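PDB 3CSW: probable branched-chain-amino-acid aminotransferase from Thermotoga maritima MSB8, which probably catalyses pyridoxal-phosphate-dependent transfer of the amino group of leucine, isoleucine or valine to 2-oxoglutarate in branched-chain amino acid biosynthesis. Local coordinates for residues 143-148 / 198-203; 132-137 / 174-179; 205-210 / 279-284. One frame throughout, in Å; residues are numbered along the deposited sequence. Where two conformers were deposited one is given.

Interaction 1. Residues 143-148 / 198-203; sequences ALKITG and GILDGI. With PLP (pyridoxal-5'-phosphate), chain E.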
loop_
_atom_site.group_PDB
_atom_site.type_symbol
_atom_site.label_atom_id
_atom_site.label_comp_id
_atom_site.label_asym_id
_atom_site.label_seq_id
_atom_site.Cartn_x
_atom_site.Cartn_y
_atom_site.Cartn_z
ATOM N N ALA A 143 0.295 -3.604 -18.198
ATOM C CA ALA A 143 0.454 -3.848 -19.633
ATOM C C ALA A 143 -0.803 -3.564 -20.463
ATOM O O ALA A 143 -0.764 -3.722 -21.676
ATOM C CB ALA A 143 0.944 -5.301 -19.890
ATOM N N LEU A 144 -1.916 -3.172 -19.844
ATOM C CA LEU A 144 -3.101 -2.753 -20.629
ATOM C C LEU A 144 -2.878 -1.345 -21.242
ATOM O O LEU A 144 -2.944 -0.335 -20.535
ATOM C CB LEU A 144 -4.388 -2.794 -19.778
ATOM C CG LEU A 144 -5.685 -2.224 -20.390
ATOM C CD1 LEU A 144 -6.058 -2.924 -21.721
ATOM C CD2 LEU A 144 -6.831 -2.287 -19.395
ATOM N N LYS A 145 -2.619 -1.288 -22.548
ATOM C CA LYS A 145 -2.453 -0.016 -23.256
ATOM C C LYS A 145 -3.812 0.409 -23.759
ATOM O O LYS A 145 -4.249 -0.046 -24.831
ATOM C CB LYS A 145 -1.535 -0.137 -24.458
ATOM C CG LYS A 145 -0.083 -0.044 -24.191
ATOM C CD LYS A 145 0.715 -0.181 -25.498
ATOM C CE LYS A 145 0.921 1.133 -26.191
ATOM N NZ LYS A 145 2.231 1.736 -25.786
ATOM N N ILE A 146 -4.471 1.253 -22.960
ATOM C CA ILE A 146 -5.813 1.746 -23.215
ATOM C C ILE A 146 -5.771 3.299 -23.139
ATOM O O ILE A 146 -5.022 3.870 -22.342
ATOM C CB ILE A 146 -6.864 1.049 -22.312
ATOM C CG1 ILE A 146 -8.281 1.330 -22.842
ATOM C CG2 ILE A 146 -6.706 1.452 -20.816
ATOM C CD1 ILE A 146 -9.326 0.360 -22.385
ATOM N N THR A 147 -6.497 3.962 -24.037
ATOM C CA THR A 147 -6.377 5.416 -24.234
ATOM C C THR A 147 -6.812 6.270 -23.025
ATOM O O THR A 147 -6.336 7.399 -22.842
ATOM C CB THR A 147 -7.188 5.889 -25.473
ATOM O OG1 THR A 147 -8.538 5.399 -25.369
ATOM C CG2 THR A 147 -6.523 5.416 -26.796
ATOM N N GLY A 148 -7.710 5.729 -22.209
ATOM C CA GLY A 148 -8.235 6.460 -21.067
ATOM C C GLY A 148 -7.661 6.162 -19.706
ATOM O O GLY A 148 -8.135 6.737 -18.740
ATOM N N GLY A 198 6.071 -3.150 -12.269
ATOM C CA GLY A 198 4.710 -2.792 -12.630
ATOM C C GLY A 198 4.701 -1.865 -13.812
ATOM O O GLY A 198 4.123 -0.776 -13.763
ATOM N N ILE A 199 5.328 -2.308 -14.888
ATOM C CA ILE A 199 5.559 -1.460 -16.042
ATOM C C ILE A 199 5.100 -2.110 -17.340
ATOM O O ILE A 199 4.808 -3.294 -17.377
ATOM C CB ILE A 199 7.086 -1.070 -16.145
ATOM C CG1 ILE A 199 7.947 -2.296 -16.458
ATOM C CG2 ILE A 199 7.534 -0.398 -14.848
ATOM C CD1 ILE A 199 9.360 -2.024 -16.886
ATOM N N LEU A 200 5.051 -1.296 -18.395
ATOM C CA LEU A 200 4.830 -1.749 -19.762
ATOM C C LEU A 200 6.149 -2.284 -20.354
ATOM O O LEU A 200 7.196 -1.668 -20.194
ATOM C CB LEU A 200 4.349 -0.576 -20.579
ATOM C CG LEU A 200 3.693 -0.876 -21.899
ATOM C CD1 LEU A 200 2.410 -1.633 -21.689
ATOM C CD2 LEU A 200 3.429 0.430 -22.589
ATOM N N ASP A 201 6.086 -3.449 -20.997
ATOM C CA ASP A 201 7.253 -4.087 -21.635
ATOM C C ASP A 201 7.474 -3.464 -23.014
ATOM O O ASP A 201 7.090 -4.019 -24.042
ATOM C CB ASP A 201 7.088 -5.624 -21.744
ATOM C CG ASP A 201 5.740 -6.042 -22.358
ATOM O OD1 ASP A 201 4.737 -5.288 -22.229
ATOM O OD2 ASP A 201 5.678 -7.131 -22.964
ATOM N N GLY A 202 8.055 -2.276 -23.016
ATOM C CA GLY A 202 8.302 -1.569 -24.247
ATOM C C GLY A 202 9.179 -2.351 -25.212
ATOM O O GLY A 202 10.131 -3.039 -24.801
ATOM N N ILE A 203 8.832 -2.247 -26.485
ATOM C CA ILE A 203 9.581 -2.876 -27.578
ATOM C C ILE A 203 10.970 -2.233 -27.799
ATOM O O ILE A 203 11.914 -2.938 -28.158
ATOM C CB ILE A 203 8.741 -2.886 -28.883
ATOM C CG1 ILE A 203 7.535 -3.813 -28.658
ATOM C CG2 ILE A 203 9.629 -3.253 -30.125
ATOM C CD1 ILE A 203 6.485 -3.785 -29.715
HETATM N N1 PLP E . 5.675 3.252 -21.184
HETATM C C2 PLP E . 4.411 3.740 -21.496
HETATM C C2A PLP E . 3.515 4.125 -20.360
HETATM C C3 PLP E . 4.015 3.862 -22.846
HETATM O O3 PLP E . 2.804 4.421 -23.180
HETATM C C4 PLP E . 4.912 3.481 -23.873
HETATM C C4A PLP E . 4.541 3.661 -25.319
HETATM O O4A PLP E . 4.690 4.769 -25.868
HETATM C C5 PLP E . 6.186 2.997 -23.532
HETATM C C6 PLP E . 6.547 2.879 -22.188
HETATM C C5A PLP E . 7.259 2.792 -24.577
HETATM O O4P PLP E . 7.096 1.530 -25.210
HETATM P P PLP E . 7.640 1.228 -26.718
HETATM O O1P PLP E . 7.045 -0.102 -27.225
HETATM O O2P PLP E . 9.138 1.128 -26.695
HETATM O O3P PLP E . 7.180 2.409 -27.562
#

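Interaction 2. Residues 132-137 / 174-179; sequences VRRIPD and VCEGSF. With PLP (pyridoxal-5'-phosphate), chain E.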
loop_
_atom_site.group_PDB
_atom_site.type_symbol
_atom_site.label_atom_id
_atom_site.label_comp_id
_atom_site.label_asym_id
_atom_site.label_seq_id
_atom_site.Cartn_x
_atom_site.Cartn_y
_atom_site.Cartn_z
ATOM N N VAL A 132 1.864 11.782 -10.308
ATOM C CA VAL A 132 0.986 10.670 -10.499
ATOM C C VAL A 132 1.798 9.375 -10.334
ATOM O O VAL A 132 2.830 9.199 -11.000
ATOM C CB VAL A 132 0.366 10.738 -11.909
ATOM C CG1 VAL A 132 -0.563 9.573 -12.129
ATOM C CG2 VAL A 132 -0.368 12.075 -12.104
ATOM N N ARG A 133 1.342 8.495 -9.432
ATOM C CA ARG A 133 1.934 7.178 -9.262
ATOM C C ARG A 133 1.288 6.211 -10.228
ATOM O O ARG A 133 0.110 6.310 -10.522
ATOM C CB ARG A 133 1.803 6.637 -7.839
ATOM C CG ARG A 133 2.461 7.451 -6.758
ATOM C CD ARG A 133 3.960 7.526 -6.945
ATOM N NE ARG A 133 4.531 8.375 -5.904
ATOM C CZ ARG A 133 5.080 7.966 -4.762
ATOM N NH1 ARG A 133 5.212 6.672 -4.454
ATOM N NH2 ARG A 133 5.511 8.884 -3.896
ATOM N N ARG A 134 2.088 5.281 -10.730
ATOM C CA ARG A 134 1.617 4.225 -11.624
ATOM C C ARG A 134 0.564 3.369 -10.913
ATOM O O ARG A 134 0.748 3.008 -9.755
ATOM C CB ARG A 134 2.798 3.366 -12.053
ATOM C CG ARG A 134 2.543 2.435 -13.228
ATOM C CD ARG A 134 2.606 3.219 -14.518
ATOM N NE ARG A 134 2.795 2.366 -15.680
ATOM C CZ ARG A 134 1.889 2.089 -16.615
ATOM N NH1 ARG A 134 0.661 2.565 -16.567
ATOM N NH2 ARG A 134 2.231 1.316 -17.637
ATOM N N ILE A 135 -0.538 3.051 -11.614
ATOM C CA ILE A 135 -1.627 2.272 -11.026
ATOM C C ILE A 135 -1.096 0.870 -10.754
ATOM O O ILE A 135 -0.443 0.273 -11.638
ATOM C CB ILE A 135 -2.893 2.178 -11.948
ATOM C CG1 ILE A 135 -3.497 3.563 -12.199
ATOM C CG2 ILE A 135 -3.927 1.206 -11.333
ATOM C CD1 ILE A 135 -4.670 3.570 -13.257
ATOM N N PRO A 136 -1.347 0.347 -9.538
ATOM C CA PRO A 136 -0.816 -0.972 -9.196
ATOM C C PRO A 136 -1.645 -2.088 -9.831
ATOM O O PRO A 136 -2.802 -1.871 -10.180
ATOM C CB PRO A 136 -0.915 -0.998 -7.658
ATOM C CG PRO A 136 -2.095 -0.165 -7.352
ATOM C CD PRO A 136 -2.091 0.937 -8.409
ATOM N N ASP A 137 -1.039 -3.263 -9.948
ATOM C CA ASP A 137 -1.658 -4.452 -10.531
ATOM C C ASP A 137 -3.023 -4.841 -9.934
ATOM O O ASP A 137 -3.893 -5.305 -10.658
ATOM C CB ASP A 137 -0.669 -5.656 -10.448
ATOM C CG ASP A 137 -1.062 -6.808 -11.380
ATOM O OD1 ASP A 137 -1.251 -6.584 -12.605
ATOM O OD2 ASP A 137 -1.187 -7.954 -10.886
ATOM N N VAL A 174 11.047 3.210 -9.285
ATOM C CA VAL A 174 10.928 3.760 -10.623
ATOM C C VAL A 174 10.116 2.784 -11.491
ATOM O O VAL A 174 10.413 1.573 -11.563
ATOM C CB VAL A 174 12.324 4.004 -11.259
ATOM C CG1 VAL A 174 12.182 4.576 -12.649
ATOM C CG2 VAL A 174 13.174 4.926 -10.364
ATOM N N CYS A 175 9.075 3.295 -12.129
ATOM C CA CYS A 175 8.340 2.487 -13.105
ATOM C C CYS A 175 8.807 2.882 -14.493
ATOM O O CYS A 175 9.611 2.174 -15.119
ATOM C CB CYS A 175 6.814 2.625 -12.920
ATOM S SG CYS A 175 6.245 1.712 -11.455
ATOM N N GLU A 176 8.307 4.013 -14.982
ATOM C CA GLU A 176 8.595 4.428 -16.320
ATOM C C GLU A 176 8.131 5.851 -16.570
ATOM O O GLU A 176 7.466 6.433 -15.748
ATOM C CB GLU A 176 7.882 3.475 -17.293
ATOM C CG GLU A 176 6.360 3.440 -17.157
ATOM C CD GLU A 176 5.742 2.155 -17.682
ATOM O OE1 GLU A 176 5.978 1.796 -18.847
ATOM O OE2 GLU A 176 5.003 1.499 -16.927
ATOM N N GLY A 177 8.465 6.391 -17.743
ATOM C CA GLY A 177 7.903 7.657 -18.177
ATOM C C GLY A 177 6.467 7.472 -18.654
ATOM O O GLY A 177 6.034 6.345 -18.862
ATOM N N SER A 178 5.745 8.588 -18.858
ATOM C CA SER A 178 4.357 8.568 -19.378
ATOM C C SER A 178 4.224 7.969 -20.797
ATOM O O SER A 178 3.146 7.506 -21.185
ATOM C CB SER A 178 3.701 9.963 -19.297
ATOM O OG SER A 178 4.154 10.864 -20.303
ATOM N N PHE A 179 5.314 7.970 -21.561
ATOM C CA PHE A 179 5.315 7.408 -22.921
ATOM C C PHE A 179 6.647 6.709 -23.281
ATOM O O PHE A 179 6.888 6.429 -24.459
ATOM C CB PHE A 179 4.975 8.488 -23.977
ATOM C CG PHE A 179 5.988 9.639 -24.074
ATOM C CD1 PHE A 179 7.134 9.533 -24.879
ATOM C CD2 PHE A 179 5.768 10.852 -23.406
ATOM C CE1 PHE A 179 8.037 10.586 -24.975
ATOM C CE2 PHE A 179 6.674 11.919 -23.510
ATOM C CZ PHE A 179 7.825 11.771 -24.292
HETATM N N1 PLP E . 5.675 3.252 -21.184
HETATM C C2 PLP E . 4.411 3.740 -21.496
HETATM C C2A PLP E . 3.515 4.125 -20.360
HETATM C C3 PLP E . 4.015 3.862 -22.846
HETATM O O3 PLP E . 2.804 4.421 -23.180
HETATM C C4 PLP E . 4.912 3.481 -23.873
HETATM C C4A PLP E . 4.541 3.661 -25.319
HETATM O O4A PLP E . 4.690 4.769 -25.868
HETATM C C5 PLP E . 6.186 2.997 -23.532
HETATM C C6 PLP E . 6.547 2.879 -22.188
HETATM C C5A PLP E . 7.259 2.792 -24.577
HETATM O O4P PLP E . 7.096 1.530 -25.210
HETATM P P PLP E . 7.640 1.228 -26.718
HETATM O O1P PLP E . 7.045 -0.102 -27.225
HETATM O O2P PLP E . 9.138 1.128 -26.695
HETATM O O3P PLP E . 7.180 2.409 -27.562
#

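Interaction 3. Residues 205-210 / 279-284; sequences RENVIK and EENWVG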
loop_
_atom_site.group_PDB
_atom_site.type_symbol
_atom_site.label_atom_id
_atom_site.label_comp_id
_atom_site.label_asym_id
_atom_site.label_seq_id
_atom_site.Cartn_x
_atom_site.Cartn_y
_atom_site.Cartn_z
ATOM N N ARG A 205 12.735 -0.744 -25.285
ATOM C CA ARG A 205 13.397 -1.292 -24.099
ATOM C C ARG A 205 13.990 -2.689 -24.346
ATOM O O ARG A 205 15.131 -2.943 -24.048
ATOM C CB ARG A 205 12.371 -1.326 -22.957
ATOM C CG ARG A 205 12.780 -2.063 -21.683
ATOM C CD ARG A 205 11.585 -2.318 -20.803
ATOM N NE ARG A 205 11.993 -2.893 -19.533
ATOM C CZ ARG A 205 12.182 -4.194 -19.327
ATOM N NH1 ARG A 205 11.986 -5.075 -20.306
ATOM N NH2 ARG A 205 12.554 -4.612 -18.130
ATOM N N GLU A 206 13.180 -3.596 -24.852
ATOM C CA GLU A 206 13.568 -4.954 -25.142
ATOM C C GLU A 206 14.780 -4.987 -26.071
ATOM O O GLU A 206 15.751 -5.685 -25.786
ATOM C CB GLU A 206 12.353 -5.648 -25.772
ATOM C CG GLU A 206 12.475 -7.062 -26.309
ATOM C CD GLU A 206 11.252 -7.369 -27.229
ATOM O OE1 GLU A 206 10.088 -7.443 -26.741
ATOM O OE2 GLU A 206 11.456 -7.457 -28.453
ATOM N N ASN A 207 14.714 -4.223 -27.166
ATOM C CA ASN A 207 15.805 -4.116 -28.137
ATOM C C ASN A 207 17.087 -3.549 -27.566
ATOM O O ASN A 207 18.183 -4.011 -27.923
ATOM C CB ASN A 207 15.373 -3.294 -29.350
ATOM C CG ASN A 207 14.608 -4.124 -30.369
ATOM O OD1 ASN A 207 15.149 -5.065 -30.953
ATOM N ND2 ASN A 207 13.368 -3.757 -30.614
ATOM N N VAL A 208 16.956 -2.559 -26.676
ATOM C CA VAL A 208 18.113 -1.941 -26.025
ATOM C C VAL A 208 18.797 -2.934 -25.082
ATOM O O VAL A 208 20.014 -2.964 -25.032
ATOM C CB VAL A 208 17.725 -0.625 -25.301
ATOM C CG1 VAL A 208 18.862 -0.104 -24.402
ATOM C CG2 VAL A 208 17.308 0.432 -26.357
ATOM N N ILE A 209 18.020 -3.748 -24.365
ATOM C CA ILE A 209 18.576 -4.795 -23.481
ATOM C C ILE A 209 19.404 -5.799 -24.298
ATOM O O ILE A 209 20.549 -6.155 -23.924
ATOM C CB ILE A 209 17.459 -5.504 -22.646
ATOM C CG1 ILE A 209 16.891 -4.529 -21.610
ATOM C CG2 ILE A 209 17.993 -6.765 -21.919
ATOM C CD1 ILE A 209 15.617 -4.986 -20.926
ATOM N N LYS A 210 18.852 -6.221 -25.438
ATOM C CA LYS A 210 19.565 -7.118 -26.351
ATOM C C LYS A 210 20.802 -6.468 -26.955
ATOM O O LYS A 210 21.833 -7.122 -27.122
ATOM C CB LYS A 210 18.631 -7.614 -27.459
ATOM C CG LYS A 210 17.495 -8.438 -26.916
ATOM C CD LYS A 210 16.683 -9.095 -28.010
ATOM C CE LYS A 210 15.319 -9.540 -27.454
ATOM N NZ LYS A 210 14.807 -10.788 -28.074
ATOM N N GLU A 279 16.090 -9.919 -37.053
ATOM C CA GLU A 279 14.934 -10.495 -37.796
ATOM C C GLU A 279 13.604 -10.480 -37.036
ATOM O O GLU A 279 12.541 -10.311 -37.634
ATOM C CB GLU A 279 15.253 -11.944 -38.249
ATOM C CG GLU A 279 14.044 -12.791 -38.689
ATOM C CD GLU A 279 13.316 -12.237 -39.919
ATOM O OE1 GLU A 279 13.875 -11.362 -40.603
ATOM O OE2 GLU A 279 12.182 -12.686 -40.216
ATOM N N GLU A 280 13.664 -10.679 -35.731
ATOM C CA GLU A 280 12.454 -10.644 -34.878
ATOM C C GLU A 280 11.667 -9.325 -34.962
ATOM O O GLU A 280 10.482 -9.304 -34.671
ATOM C CB GLU A 280 12.807 -10.954 -33.421
ATOM C CG GLU A 280 13.667 -9.912 -32.740
ATOM C CD GLU A 280 14.055 -10.310 -31.324
ATOM O OE1 GLU A 280 14.752 -11.342 -31.163
ATOM O OE2 GLU A 280 13.681 -9.572 -30.377
ATOM N N ASN A 281 12.319 -8.242 -35.379
ATOM C CA ASN A 281 11.658 -6.951 -35.607
ATOM C C ASN A 281 11.035 -6.787 -36.997
ATOM O O ASN A 281 10.422 -5.758 -37.276
ATOM C CB ASN A 281 12.662 -5.812 -35.401
ATOM C CG ASN A 281 13.145 -5.722 -33.992
ATOM O OD1 ASN A 281 12.370 -5.894 -33.048
ATOM N ND2 ASN A 281 14.425 -5.420 -33.825
ATOM N N TRP A 282 11.206 -7.797 -37.859
ATOM C CA TRP A 282 10.773 -7.729 -39.258
ATOM C C TRP A 282 9.984 -8.916 -39.785
ATOM O O TRP A 282 9.672 -8.949 -40.974
ATOM C CB TRP A 282 11.985 -7.478 -40.159
ATOM C CG TRP A 282 12.688 -6.196 -39.792
ATOM C CD1 TRP A 282 13.838 -6.074 -39.084
ATOM C CD2 TRP A 282 12.241 -4.862 -40.064
ATOM N NE1 TRP A 282 14.158 -4.752 -38.918
ATOM C CE2 TRP A 282 13.194 -3.985 -39.512
ATOM C CE3 TRP A 282 11.140 -4.323 -40.742
ATOM C CZ2 TRP A 282 13.074 -2.595 -39.606
ATOM C CZ3 TRP A 282 11.020 -2.939 -40.827
ATOM C CH2 TRP A 282 11.987 -2.096 -40.268
ATOM N N VAL A 283 9.632 -9.861 -38.924
ATOM C CA VAL A 283 8.821 -11.023 -39.286
ATOM C C VAL A 283 7.555 -10.577 -40.011
ATOM O O VAL A 283 6.860 -9.699 -39.505
ATOM C CB VAL A 283 8.338 -11.799 -38.019
ATOM C CG1 VAL A 283 7.819 -13.168 -38.409
ATOM C CG2 VAL A 283 9.446 -11.938 -36.988
ATOM N N GLY A 284 7.249 -11.178 -41.161
ATOM C CA GLY A 284 6.007 -10.908 -41.906
ATOM C C GLY A 284 5.924 -9.652 -42.758
ATOM O O GLY A 284 4.879 -9.397 -43.371
#

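Interaction 1. Residues 143-148 / 198-203
Leu200 reaches between Ala143 and Lys145 on one flank and the ring of PLP on the other, and its side chain is the link between the two loops. CB is already close to the cofactor, 4.1 Å from PLP N1. CG lies anti to the backbone N (chi1 -163°), which swings the branch point in between the lysine chain and the pyridine ring; from there the two methyls diverge. CD1 is directed at the backbone of residues 143-148, where Ala143 CA is 3.6 Å away. CD2 sits over one face of the pyridine ring, 3.5 Å from PLP C3. Lys145 crosses the leucine at about a right angle; its CG is equally distant from both methyls, and farther along NZ passes 3.7 Å from Leu200 CD2. The lysine bends at its third and fourth torsions, which carries NZ round to 3.0 Å from PLP C4A, on the same side of the ring as the leucine methyl. This is the cofactor site of a class IV aminotransferase: Lys145 is probably the residue that carries PLP as a Schiff base, as in its relatives, but it is not attached in this structure. Downstream of the leucine, Gly202 takes the N-cap position of helix 203-214. From the first turn, Ile203 N gives PLP O1P a hydrogen bond of 2.9 Å with an N-H...acceptor angle of 155°, so the phosphate lies at the helix N terminus, whose dipole would be expected to favour its negative charge. Thr204, Thr240 and Arg62 bind the cofactor as well. Asp201, the centre of an inverse gamma turn, brings OD1 near Ala143 CB and forms a salt bridge with Arg65 of helix 56-68.

Interaction 2. Residues 132-137 / 174-179
The CA atoms of Arg134 and Cys175 are 7.1 Å apart, the nearest approach of the two backbones, and a classic beta bulge places both Cys175 and Glu176 opposite Leu167. With the backbones that far apart, side chains make the contact. Arg134 CB packs 3.9 Å from Cys175 SG; beyond it the arginine bends at chi2 (79°), which sends the guanidinium along to Glu176. The salt bridge is side-on and converges on one atom: Arg134 NE is 2.7 Å and Arg134 NH2 2.9 Å from Glu176 OE2. That oxygen lies near the guanidinium plane, yet both nitrogens meet it from the same face of the carboxylate, the two planes being 69° apart. The other oxygen, Glu176 OE1, accepts a 2.8 Å hydrogen bond from PLP N1, consistent with a protonated pyridine nitrogen, as in related PLP enzymes. Arg134, together with Leu200 N, which also bonds OE2, would be expected to hold the Glu176 carboxylate in place as second-shell support. PLP C2A lies over one face of the Arg134 guanidinium, and Arg134 NH1 forms a salt bridge with Asp151 of helix 150-156. The Arg134 backbone pairs with Leu168 of strand 164-168, which runs antiparallel to 174-177, an outermost strand, within this chain, of a mixed sheet.

Interaction 3. Residues 205-210 / 279-284
Asn207 and Asn281 meet through their amides, coming from opposite directions, while the CA atoms stay 9.0 Å apart. The firm bond of this pair runs from Asn281 ND2 to Asn207 OD1, at 3.0 Å and nearly straight (168°). The acceptor lies almost in the plane of the Asn281 amide, but the donor is tilted 34° from the carbonyl plane of Asn207. The amide planes are turned 58° against each other, and the return bond, Asn207 ND2 to Asn281 OD1, is weak at 3.4 Å. Asn207 ND2 also makes a weak bond to Ile203 O, one turn back in its own helix.

This exchange ties helix 203-214, which begins at the phosphate in the cofactor-binding part of the class IV aminotransferase fold, to the C-terminal tail beyond helix 262-276, where residues 279-284 open with a 3-10 turn. The tail in turn lies against the segment leading into helix 56-68, through a backbone bond of Asn281 with Ala55 and an edge-to-face meeting of Trp282 with Phe54.

The charged contacts lie beside the amides. A helical turn, with Lys210 N bonded to Glu206 O, brings Glu206 and Lys210 to the same flank. Lys210 NZ forms a salt bridge with Glu280, 2.8 Å from OE2 on its syn lone pair and a weaker 3.1 Å from OE1. Glu280 gets there with CG between its backbone N and carbonyl carbon and an extended chain beyond. Glu206 OE2 comes within 3.6 Å of Glu280 OE2, a pairing of like charges that Lys58 of helix 56-68 would be expected to offset: its NZ makes salt bridges with both carboxylates and a hydrogen bond to Asn281 OD1.

How the interactions relate
Following the chain from the N terminus, the loop between strand 125-129 and helix 150-156 supplies the first partners of two contacts: 132-137 for interaction 2, then 143-148 for interaction 1. Interaction 2 closes first, on strand 174-177, and interaction 1 closes at 198-203, so the two cross. They also touch: Leu200 N is 3.2 Å from Glu176 OE2, a probable hydrogen bond, and Gly198 O packs on Arg134 CG. Both meet PLP and the second subunit. Interaction 3 follows in series, spanning from helix 203-214 to the C-terminal tail; Ile199 packs on Arg205 where it adjoins interaction 1, whereas interaction 2 stays about 7 Å away at the nearest atoms.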